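Local coordinates for periplasmic binding protein (Sulfurospirillum deleyianum, PDB 4PAG) that probably captures a solute, perhaps an iron chelate or cobalamin as in its family, in the periplasm for delivery to an ABC transporter, at residues A[28-33]-A[272-276]; A[74-80]-A[104-109]; A[188-192]-A[210-214]. All coordinates share one frame; numbering follows the deposited sequence.

Contact 1 of 3, residues A[28-33]-A[272-276]; sequences PPISFM and PPSFM
P272, the knob of this contact, fits a hollow on helix 28-37 whose walls are P28, P29 and the ring of F32. Its CG lies 3.4 Å from F32 CE2, meeting that ring obliquely, and its CB rests 3.8 Å from P29 CD; these two approaches wedge the P272 ring between F32 and the prolines of the first helical turn. A cis peptide bond precedes P272. F32 leans back beside its own backbone N (chi1 -72°), which sets one face of its ring next to P28 CB. With an alanine at F32 the ring wall is gone, and P272 CG and CD would probably face a gap.

The second bump is F275, whose CG sits between its backbone N and carbonyl carbon (chi1 75°). This swings the ring towards the helix, where it meets backbone more than side chains: CE1 is 3.5 Å from F32 O, and CD1 is 3.9 Å from M33 CA. The ring of F308 joins the packing at F275, while V130, F131 and L134 of helix 127-138 pack against M33.

No direct hydrogen bond crosses between the segments. Water 1 instead fills the step between P29 and F275, donating to P29 O at 2.7 Å and accepting from F275 N at 2.8 Å. Within the 272-276 segment, S274 OG accepts from M276 N (3.1 Å, 155°), a capping bond at the entry to helix 277-288. The chemistry is therefore that of a largely apolar, shape-fitted contact, in which proline and phenylalanine surfaces do most of the touching; one water satisfies P29 O and F275 N, while P273 O, buried against P29 CB, has no polar partner in the model.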
loop_
_atom_site.group_PDB
_atom_site.type_symbol
_atom_site.label_atom_id
_atom_site.label_comp_id
_atom_site.label_asym_id
_atom_site.label_seq_id
_atom_site.Cartn_x
_atom_site.Cartn_y
_atom_site.Cartn_z
ATOM N N PRO A 28 -8.005 4.431 2.215
ATOM C CA PRO A 28 -6.769 4.340 2.991
ATOM C C PRO A 28 -5.459 4.628 2.228
ATOM O O PRO A 28 -4.574 5.260 2.796
ATOM C CB PRO A 28 -6.811 2.907 3.541
ATOM C CG PRO A 28 -8.264 2.612 3.661
ATOM C CD PRO A 28 -8.871 3.258 2.444
ATOM N N PRO A 29 -5.332 4.197 0.951
ATOM C CA PRO A 29 -4.098 4.574 0.241
ATOM C C PRO A 29 -3.845 6.089 0.273
ATOM O O PRO A 29 -2.693 6.540 0.386
ATOM C CB PRO A 29 -4.372 4.126 -1.204
ATOM C CG PRO A 29 -5.427 3.085 -1.099
ATOM C CD PRO A 29 -6.268 3.473 0.076
ATOM N N ILE A 30 -4.924 6.860 0.189
ATOM C CA ILE A 30 -4.835 8.319 0.162
ATOM C C ILE A 30 -4.656 8.905 1.555
ATOM O O ILE A 30 -3.785 9.747 1.775
ATOM C CB ILE A 30 -6.088 8.962 -0.466
ATOM C CG1 ILE A 30 -6.463 8.292 -1.796
ATOM C CG2 ILE A 30 -5.875 10.460 -0.637
ATOM C CD1 ILE A 30 -5.386 8.321 -2.864
ATOM N N SER A 31 -5.497 8.473 2.489
ATOM C CA SER A 31 -5.405 8.921 3.868
ATOM C C SER A 31 -4.027 8.622 4.473
ATOM O O SER A 31 -3.463 9.481 5.137
ATOM C CB SER A 31 -6.523 8.295 4.705
ATOM O OG SER A 31 -7.773 8.728 4.185
ATOM N N PHE A 32 -3.482 7.427 4.226
ATOM C CA PHE A 32 -2.152 7.075 4.750
ATOM C C PHE A 32 -1.070 8.007 4.198
ATOM O O PHE A 32 -0.157 8.405 4.913
ATOM C CB PHE A 32 -1.793 5.613 4.423
ATOM C CG PHE A 32 -2.560 4.575 5.211
ATOM C CD1 PHE A 32 -3.642 4.898 6.020
ATOM C CD2 PHE A 32 -2.200 3.234 5.102
ATOM C CE1 PHE A 32 -4.327 3.910 6.721
ATOM C CE2 PHE A 32 -2.883 2.245 5.800
ATOM C CZ PHE A 32 -3.951 2.581 6.604
HETATM N N MSE A 33 -1.178 8.359 2.925
HETATM C CA MSE A 33 -0.202 9.232 2.265
HETATM C C MSE A 33 -0.293 10.652 2.779
HETATM O O MSE A 33 0.727 11.316 3.006
HETATM C CB MSE A 33 -0.469 9.152 0.765
HETATM C CG MSE A 33 0.490 10.003 -0.051
HETATM SE SE MSE A 33 0.422 9.418 -1.934
HETATM C CE MSE A 33 -1.512 9.221 -2.200
ATOM N N PRO A 272 -4.232 -1.508 2.803
ATOM C CA PRO A 272 -4.320 -1.016 1.438
ATOM C C PRO A 272 -3.025 -1.036 0.618
ATOM O O PRO A 272 -1.928 -1.037 1.180
ATOM C CB PRO A 272 -4.690 0.445 1.654
ATOM C CG PRO A 272 -3.909 0.806 2.883
ATOM C CD PRO A 272 -3.897 -0.424 3.743
ATOM N N PRO A 273 -3.164 -0.993 -0.717
ATOM C CA PRO A 273 -2.070 -0.536 -1.563
ATOM C C PRO A 273 -1.709 0.873 -1.103
ATOM O O PRO A 273 -2.603 1.665 -0.821
ATOM C CB PRO A 273 -2.679 -0.490 -2.967
ATOM C CG PRO A 273 -3.975 -1.190 -2.885
ATOM C CD PRO A 273 -4.417 -1.176 -1.462
ATOM N N SER A 274 -0.426 1.170 -0.963
ATOM C CA SER A 274 -0.010 2.495 -0.520
ATOM C C SER A 274 1.465 2.750 -0.807
ATOM O O SER A 274 2.199 1.861 -1.255
ATOM C CB SER A 274 -0.259 2.671 0.984
ATOM O OG SER A 274 0.766 2.045 1.750
ATOM N N PHE A 275 1.875 3.980 -0.517
ATOM C CA PHE A 275 3.272 4.393 -0.594
ATOM C C PHE A 275 4.235 3.486 0.198
ATOM O O PHE A 275 5.435 3.497 -0.055
ATOM C CB PHE A 275 3.403 5.824 -0.074
ATOM C CG PHE A 275 3.318 5.913 1.409
ATOM C CD1 PHE A 275 2.099 6.032 2.040
ATOM C CD2 PHE A 275 4.471 5.822 2.186
ATOM C CE1 PHE A 275 2.026 6.081 3.426
ATOM C CE2 PHE A 275 4.401 5.865 3.561
ATOM C CZ PHE A 275 3.173 6.001 4.188
HETATM N N MSE A 276 3.728 2.723 1.164
HETATM C CA MSE A 276 4.574 1.772 1.912
HETATM C C MSE A 276 5.285 0.806 0.984
HETATM O O MSE A 276 6.330 0.238 1.344
HETATM C CB MSE A 276 3.756 0.934 2.894
HETATM C CG MSE A 276 3.098 1.722 4.017
HETATM SE SE MSE A 276 4.404 2.580 5.216
HETATM C CE MSE A 276 5.206 0.968 6.028
HETATM O O HOH W 1 -0.337 5.762 -0.744
#

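Contact 2 of 3, residues A[74-80]-A[104-109]; sequences WHGNNIP and KTAKDL
The loop leading into helix 82-88 meets helix 99-112 chiefly through W74, laid against the helix surface. CG of W74 stands beside the backbone N (chi1 -66°), which carries the indole onto T105 and D108. T105 CA lies over the five-membered ring, 4.0 Å from its centroid, a CH-pi contact; P80 CG covers the opposite face, and P80 CD comes to 3.9 Å from K104 NZ. At the indole edge, near its plane, K104 CG approaches CD1 to 3.7 Å. The N-H is used as well: W74 NE1 donates to D108 OD2 at 2.8 Å with an angle of 155°, reaching the anti side of the carboxylate from 26° out of its plane. K104, bent at chi2 and chi4, brings NZ within 3.4 Å of the same D108 OD2 in a salt bridge, so a single oxygen receives both groups and the carboxylate is likely to be kept ionised. T105 OG1, over the face of the indole, is bonded to L101 O. Beyond the ring, L109 CD2 is 4.1 Å from W74 CH2. L82 of helix 82-88 touches both W74 and D108, while T105 and L109 turn to strand 92-96, placing the indole between two helices close to that strand.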
loop_
_atom_site.group_PDB
_atom_site.type_symbol
_atom_site.label_atom_id
_atom_site.label_comp_id
_atom_site.label_asym_id
_atom_site.label_seq_id
_atom_site.Cartn_x
_atom_site.Cartn_y
_atom_site.Cartn_z
ATOM N N TRP A 74 -14.411 5.112 -0.391
ATOM C CA TRP A 74 -14.692 4.367 -1.609
ATOM C C TRP A 74 -13.572 3.364 -1.827
ATOM O O TRP A 74 -12.539 3.699 -2.412
ATOM C CB TRP A 74 -14.764 5.309 -2.808
ATOM C CG TRP A 74 -15.908 6.283 -2.804
ATOM C CD1 TRP A 74 -17.139 6.098 -3.360
ATOM C CD2 TRP A 74 -15.909 7.604 -2.257
ATOM N NE1 TRP A 74 -17.911 7.226 -3.191
ATOM C CE2 TRP A 74 -17.180 8.165 -2.515
ATOM C CE3 TRP A 74 -14.965 8.368 -1.569
ATOM C CZ2 TRP A 74 -17.530 9.458 -2.104
ATOM C CZ3 TRP A 74 -15.312 9.656 -1.161
ATOM C CH2 TRP A 74 -16.587 10.186 -1.432
ATOM N N HIS A 75 -13.771 2.147 -1.330
ATOM C CA HIS A 75 -12.791 1.064 -1.459
ATOM C C HIS A 75 -13.413 -0.246 -0.952
ATOM O O HIS A 75 -14.494 -0.243 -0.352
ATOM C CB HIS A 75 -11.493 1.388 -0.696
ATOM C CG HIS A 75 -11.715 1.692 0.745
ATOM N ND1 HIS A 75 -11.321 0.843 1.755
ATOM C CD2 HIS A 75 -12.335 2.734 1.346
ATOM C CE1 HIS A 75 -11.673 1.359 2.918
ATOM N NE2 HIS A 75 -12.296 2.504 2.697
ATOM N N GLY A 76 -12.729 -1.359 -1.199
ATOM C CA GLY A 76 -13.264 -2.690 -0.900
ATOM C C GLY A 76 -13.804 -2.853 0.513
ATOM O O GLY A 76 -13.137 -2.488 1.491
ATOM N N ASN A 77 -15.020 -3.391 0.616
ATOM C CA ASN A 77 -15.664 -3.658 1.906
ATOM C C ASN A 77 -15.926 -2.390 2.731
ATOM O O ASN A 77 -15.939 -2.431 3.968
ATOM C CB ASN A 77 -14.836 -4.664 2.717
ATOM C CG ASN A 77 -14.589 -5.953 1.962
ATOM O OD1 ASN A 77 -13.459 -6.250 1.569
ATOM N ND2 ASN A 77 -15.649 -6.720 1.741
ATOM N N ASN A 78 -16.138 -1.271 2.042
ATOM C CA ASN A 78 -16.484 -0.015 2.703
ATOM C C ASN A 78 -17.336 0.879 1.794
ATOM O O ASN A 78 -17.428 0.661 0.583
ATOM C CB ASN A 78 -15.206 0.715 3.151
ATOM C CG ASN A 78 -15.365 1.434 4.485
ATOM O OD1 ASN A 78 -16.449 1.499 5.054
ATOM N ND2 ASN A 78 -14.268 1.971 4.992
ATOM N N ILE A 79 -17.968 1.878 2.403
ATOM C CA ILE A 79 -18.831 2.838 1.705
ATOM C C ILE A 79 -18.634 4.196 2.402
ATOM O O ILE A 79 -18.335 4.224 3.594
ATOM C CB ILE A 79 -20.310 2.372 1.768
ATOM C CG1 ILE A 79 -21.208 3.274 0.915
ATOM C CG2 ILE A 79 -20.802 2.299 3.215
ATOM C CD1 ILE A 79 -22.625 2.765 0.746
ATOM N N PRO A 80 -18.758 5.322 1.671
ATOM C CA PRO A 80 -18.544 6.614 2.338
ATOM C C PRO A 80 -19.717 7.083 3.198
ATOM O O PRO A 80 -20.870 6.818 2.867
ATOM C CB PRO A 80 -18.348 7.578 1.165
ATOM C CG PRO A 80 -19.149 6.967 0.073
ATOM C CD PRO A 80 -18.913 5.493 0.214
ATOM N N LYS A 104 -18.369 5.174 -9.267
ATOM C CA LYS A 104 -19.075 5.402 -8.008
ATOM C C LYS A 104 -18.560 6.653 -7.293
ATOM O O LYS A 104 -19.349 7.424 -6.725
ATOM C CB LYS A 104 -18.938 4.165 -7.111
ATOM C CG LYS A 104 -19.446 4.326 -5.684
ATOM C CD LYS A 104 -20.880 3.854 -5.515
ATOM C CE LYS A 104 -21.433 4.175 -4.128
ATOM N NZ LYS A 104 -20.492 3.876 -3.004
ATOM N N THR A 105 -17.242 6.850 -7.315
ATOM C CA THR A 105 -16.632 8.009 -6.681
ATOM C C THR A 105 -17.153 9.295 -7.335
ATOM O O THR A 105 -17.567 10.226 -6.639
ATOM C CB THR A 105 -15.082 7.984 -6.763
ATOM O OG1 THR A 105 -14.564 6.818 -6.098
ATOM C CG2 THR A 105 -14.498 9.219 -6.099
ATOM N N ALA A 106 -17.148 9.334 -8.661
ATOM C CA ALA A 106 -17.590 10.533 -9.399
ATOM C C ALA A 106 -19.063 10.851 -9.149
ATOM O O ALA A 106 -19.424 12.017 -8.955
ATOM C CB ALA A 106 -17.330 10.372 -10.893
ATOM N N LYS A 107 -19.900 9.816 -9.163
ATOM C CA LYS A 107 -21.322 9.942 -8.814
ATOM C C LYS A 107 -21.522 10.611 -7.452
ATOM O O LYS A 107 -22.227 11.616 -7.340
ATOM C CB LYS A 107 -21.998 8.568 -8.741
ATOM C CG LYS A 107 -22.201 7.817 -10.047
ATOM C CD LYS A 107 -23.153 6.637 -9.811
ATOM C CE LYS A 107 -22.775 5.379 -10.586
ATOM N NZ LYS A 107 -22.957 5.511 -12.061
ATOM N N ASP A 108 -20.913 10.034 -6.420
ATOM C CA ASP A 108 -21.115 10.500 -5.045
ATOM C C ASP A 108 -20.516 11.880 -4.783
ATOM O O ASP A 108 -21.064 12.659 -3.996
ATOM C CB ASP A 108 -20.516 9.507 -4.042
ATOM C CG ASP A 108 -21.255 8.183 -4.007
ATOM O OD1 ASP A 108 -22.340 8.069 -4.614
ATOM O OD2 ASP A 108 -20.741 7.245 -3.363
ATOM N N LEU A 109 -19.379 12.170 -5.409
ATOM C CA LEU A 109 -18.758 13.488 -5.275
ATOM C C LEU A 109 -19.652 14.588 -5.840
ATOM O O LEU A 109 -19.684 15.690 -5.299
ATOM C CB LEU A 109 -17.401 13.537 -5.973
ATOM C CG LEU A 109 -16.223 12.812 -5.318
ATOM C CD1 LEU A 109 -15.042 12.897 -6.269
ATOM C CD2 LEU A 109 -15.862 13.365 -3.947
#

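Contact 3 of 3, residues A[188-192]-A[210-214]; sequences RSFHS and SVVGL
H191 reaches across to the backbone of V211 and makes the close part of this contact: NE2 donates to V211 O at 2.8 Å, with an N-H...O angle of 159°. The acceptor lies 8° out of the imidazole plane and the donor lies in the carbonyl plane, so both groups are well aligned. V212 O is also near, 3.4 Å from H191 NE2, but its angle is too poor for a bond; it accepts instead from R271 NH1. F190 CE1 sits 3.3 Å above one face of the imidazole, towards its rim. The F190 ring is put there by a chi1 of 63°, which places CG between the backbone N and the carbonyl carbon, and its CZ comes obliquely to 3.6 Å from V211 O.

The side chains of V211 and V212 form the looser, partly exposed side. V211 CG1 stays 4.5 Å from F190 CZ, and V211 also turns to L100 and L101 of helix 99-112. V212 points away from the 188-192 segment and touches N77. G213 comes close through its backbone, with a positive phi, and a CB here would lie a tight 3.2 Å from H191 CD2.

Within the 188-192 segment, S189 OG accepts from H191 N at 3.0 Å, an ST turn that shapes the backbone carrying the ring. H191 ND1 is bonded to D270 OD1, so the imidazole is held at both nitrogens, which restricts its rotation. Two acceptors at its two nitrogens are consistent with a doubly protonated, positively charged ring, whose charge D270 would probably stabilise, making H191 a buried polar bridge from D270 to the 210-214 loop.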
loop_
_atom_site.group_PDB
_atom_site.type_symbol
_atom_site.label_atom_id
_atom_site.label_comp_id
_atom_site.label_asym_id
_atom_site.label_seq_id
_atom_site.Cartn_x
_atom_site.Cartn_y
_atom_site.Cartn_z
ATOM N N ARG A 188 -1.847 -9.532 -12.613
ATOM C CA ARG A 188 -2.121 -8.122 -12.906
ATOM C C ARG A 188 -3.270 -7.641 -12.027
ATOM O O ARG A 188 -4.443 -7.888 -12.321
ATOM C CB ARG A 188 -2.428 -7.940 -14.393
ATOM C CG ARG A 188 -1.173 -7.928 -15.270
ATOM C CD ARG A 188 -1.432 -8.556 -16.635
ATOM N NE ARG A 188 -1.682 -9.990 -16.495
ATOM C CZ ARG A 188 -2.299 -10.765 -17.387
ATOM N NH1 ARG A 188 -2.752 -10.267 -18.543
ATOM N NH2 ARG A 188 -2.465 -12.059 -17.112
ATOM N N SER A 189 -2.919 -6.964 -10.937
ATOM C CA SER A 189 -3.889 -6.533 -9.926
ATOM C C SER A 189 -3.260 -5.446 -9.089
ATOM O O SER A 189 -2.068 -5.527 -8.793
ATOM C CB SER A 189 -4.255 -7.706 -9.013
ATOM O OG SER A 189 -4.923 -7.273 -7.828
ATOM N N PHE A 190 -4.034 -4.441 -8.674
ATOM C CA PHE A 190 -3.445 -3.435 -7.800
ATOM C C PHE A 190 -3.118 -3.979 -6.399
ATOM O O PHE A 190 -2.360 -3.356 -5.647
ATOM C CB PHE A 190 -4.191 -2.085 -7.787
ATOM C CG PHE A 190 -5.613 -2.113 -7.283
ATOM C CD1 PHE A 190 -5.915 -2.421 -5.962
ATOM C CD2 PHE A 190 -6.650 -1.690 -8.115
ATOM C CE1 PHE A 190 -7.226 -2.385 -5.501
ATOM C CE2 PHE A 190 -7.959 -1.648 -7.658
ATOM C CZ PHE A 190 -8.248 -1.999 -6.343
ATOM N N HIS A 191 -3.641 -5.155 -6.074
ATOM C CA HIS A 191 -3.308 -5.824 -4.814
ATOM C C HIS A 191 -1.970 -6.572 -4.817
ATOM O O HIS A 191 -1.401 -6.798 -3.748
ATOM C CB HIS A 191 -4.428 -6.785 -4.433
ATOM C CG HIS A 191 -5.704 -6.095 -4.065
ATOM N ND1 HIS A 191 -5.811 -5.278 -2.961
ATOM C CD2 HIS A 191 -6.918 -6.085 -4.660
ATOM C CE1 HIS A 191 -7.044 -4.806 -2.883
ATOM N NE2 HIS A 191 -7.735 -5.282 -3.903
ATOM N N SER A 192 -1.475 -6.948 -5.998
ATOM C CA SER A 192 -0.216 -7.705 -6.128
ATOM C C SER A 192 0.926 -6.955 -6.827
ATOM O O SER A 192 2.028 -7.486 -6.951
ATOM C CB SER A 192 -0.471 -9.013 -6.881
ATOM O OG SER A 192 -0.890 -8.760 -8.206
ATOM N N SER A 210 -12.444 -7.313 -9.952
ATOM C CA SER A 210 -13.255 -6.879 -8.816
ATOM C C SER A 210 -12.374 -6.009 -7.943
ATOM O O SER A 210 -11.160 -6.167 -7.947
ATOM C CB SER A 210 -13.763 -8.077 -8.014
ATOM O OG SER A 210 -12.696 -8.733 -7.337
ATOM N N VAL A 211 -12.972 -5.093 -7.195
ATOM C CA VAL A 211 -12.196 -4.223 -6.323
ATOM C C VAL A 211 -11.405 -5.020 -5.273
ATOM O O VAL A 211 -10.224 -4.747 -5.044
ATOM C CB VAL A 211 -13.105 -3.195 -5.616
ATOM C CG1 VAL A 211 -12.321 -2.405 -4.575
ATOM C CG2 VAL A 211 -13.719 -2.257 -6.641
ATOM N N VAL A 212 -12.042 -5.995 -4.632
ATOM C CA VAL A 212 -11.371 -6.707 -3.530
ATOM C C VAL A 212 -10.353 -7.751 -3.979
ATOM O O VAL A 212 -9.488 -8.106 -3.205
ATOM C CB VAL A 212 -12.358 -7.357 -2.535
ATOM C CG1 VAL A 212 -13.299 -6.307 -1.965
ATOM C CG2 VAL A 212 -13.130 -8.500 -3.171
ATOM N N GLY A 213 -10.447 -8.231 -5.219
ATOM C CA GLY A 213 -9.580 -9.313 -5.691
ATOM C C GLY A 213 -9.949 -10.624 -5.017
ATOM O O GLY A 213 -11.076 -11.078 -5.133
ATOM N N LEU A 214 -9.005 -11.224 -4.295
ATOM C CA LEU A 214 -9.239 -12.483 -3.576
ATOM C C LEU A 214 -9.766 -13.606 -4.490
ATOM O O LEU A 214 -10.837 -14.160 -4.277
ATOM C CB LEU A 214 -10.150 -12.248 -2.360
ATOM C CG LEU A 214 -9.619 -11.233 -1.336
ATOM C CD1 LEU A 214 -10.677 -10.914 -0.280
ATOM C CD2 LEU A 214 -8.319 -11.697 -0.674
#

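The three contacts form a triangle, with centres 16 Å apart for contacts 1 and 2, 15 Å for contacts 1 and 3, and 17 Å for contacts 2 and 3. Each pair touches: P28 CD packs 3.4 Å from H75 CE1, P273 CG lies 3.8 Å from F190 CD1, and V211 CG1 comes to 3.6 Å from G76 N. In sequence, the segments of contact 1 bracket both others, which follow one another in series. Contact 1 is the most central, about 5 Å from the chain centre. The bound histidine is about 13 Å from the P272 side chain, and no residue of the contacts lines its pocket, so they belong to the fold around it.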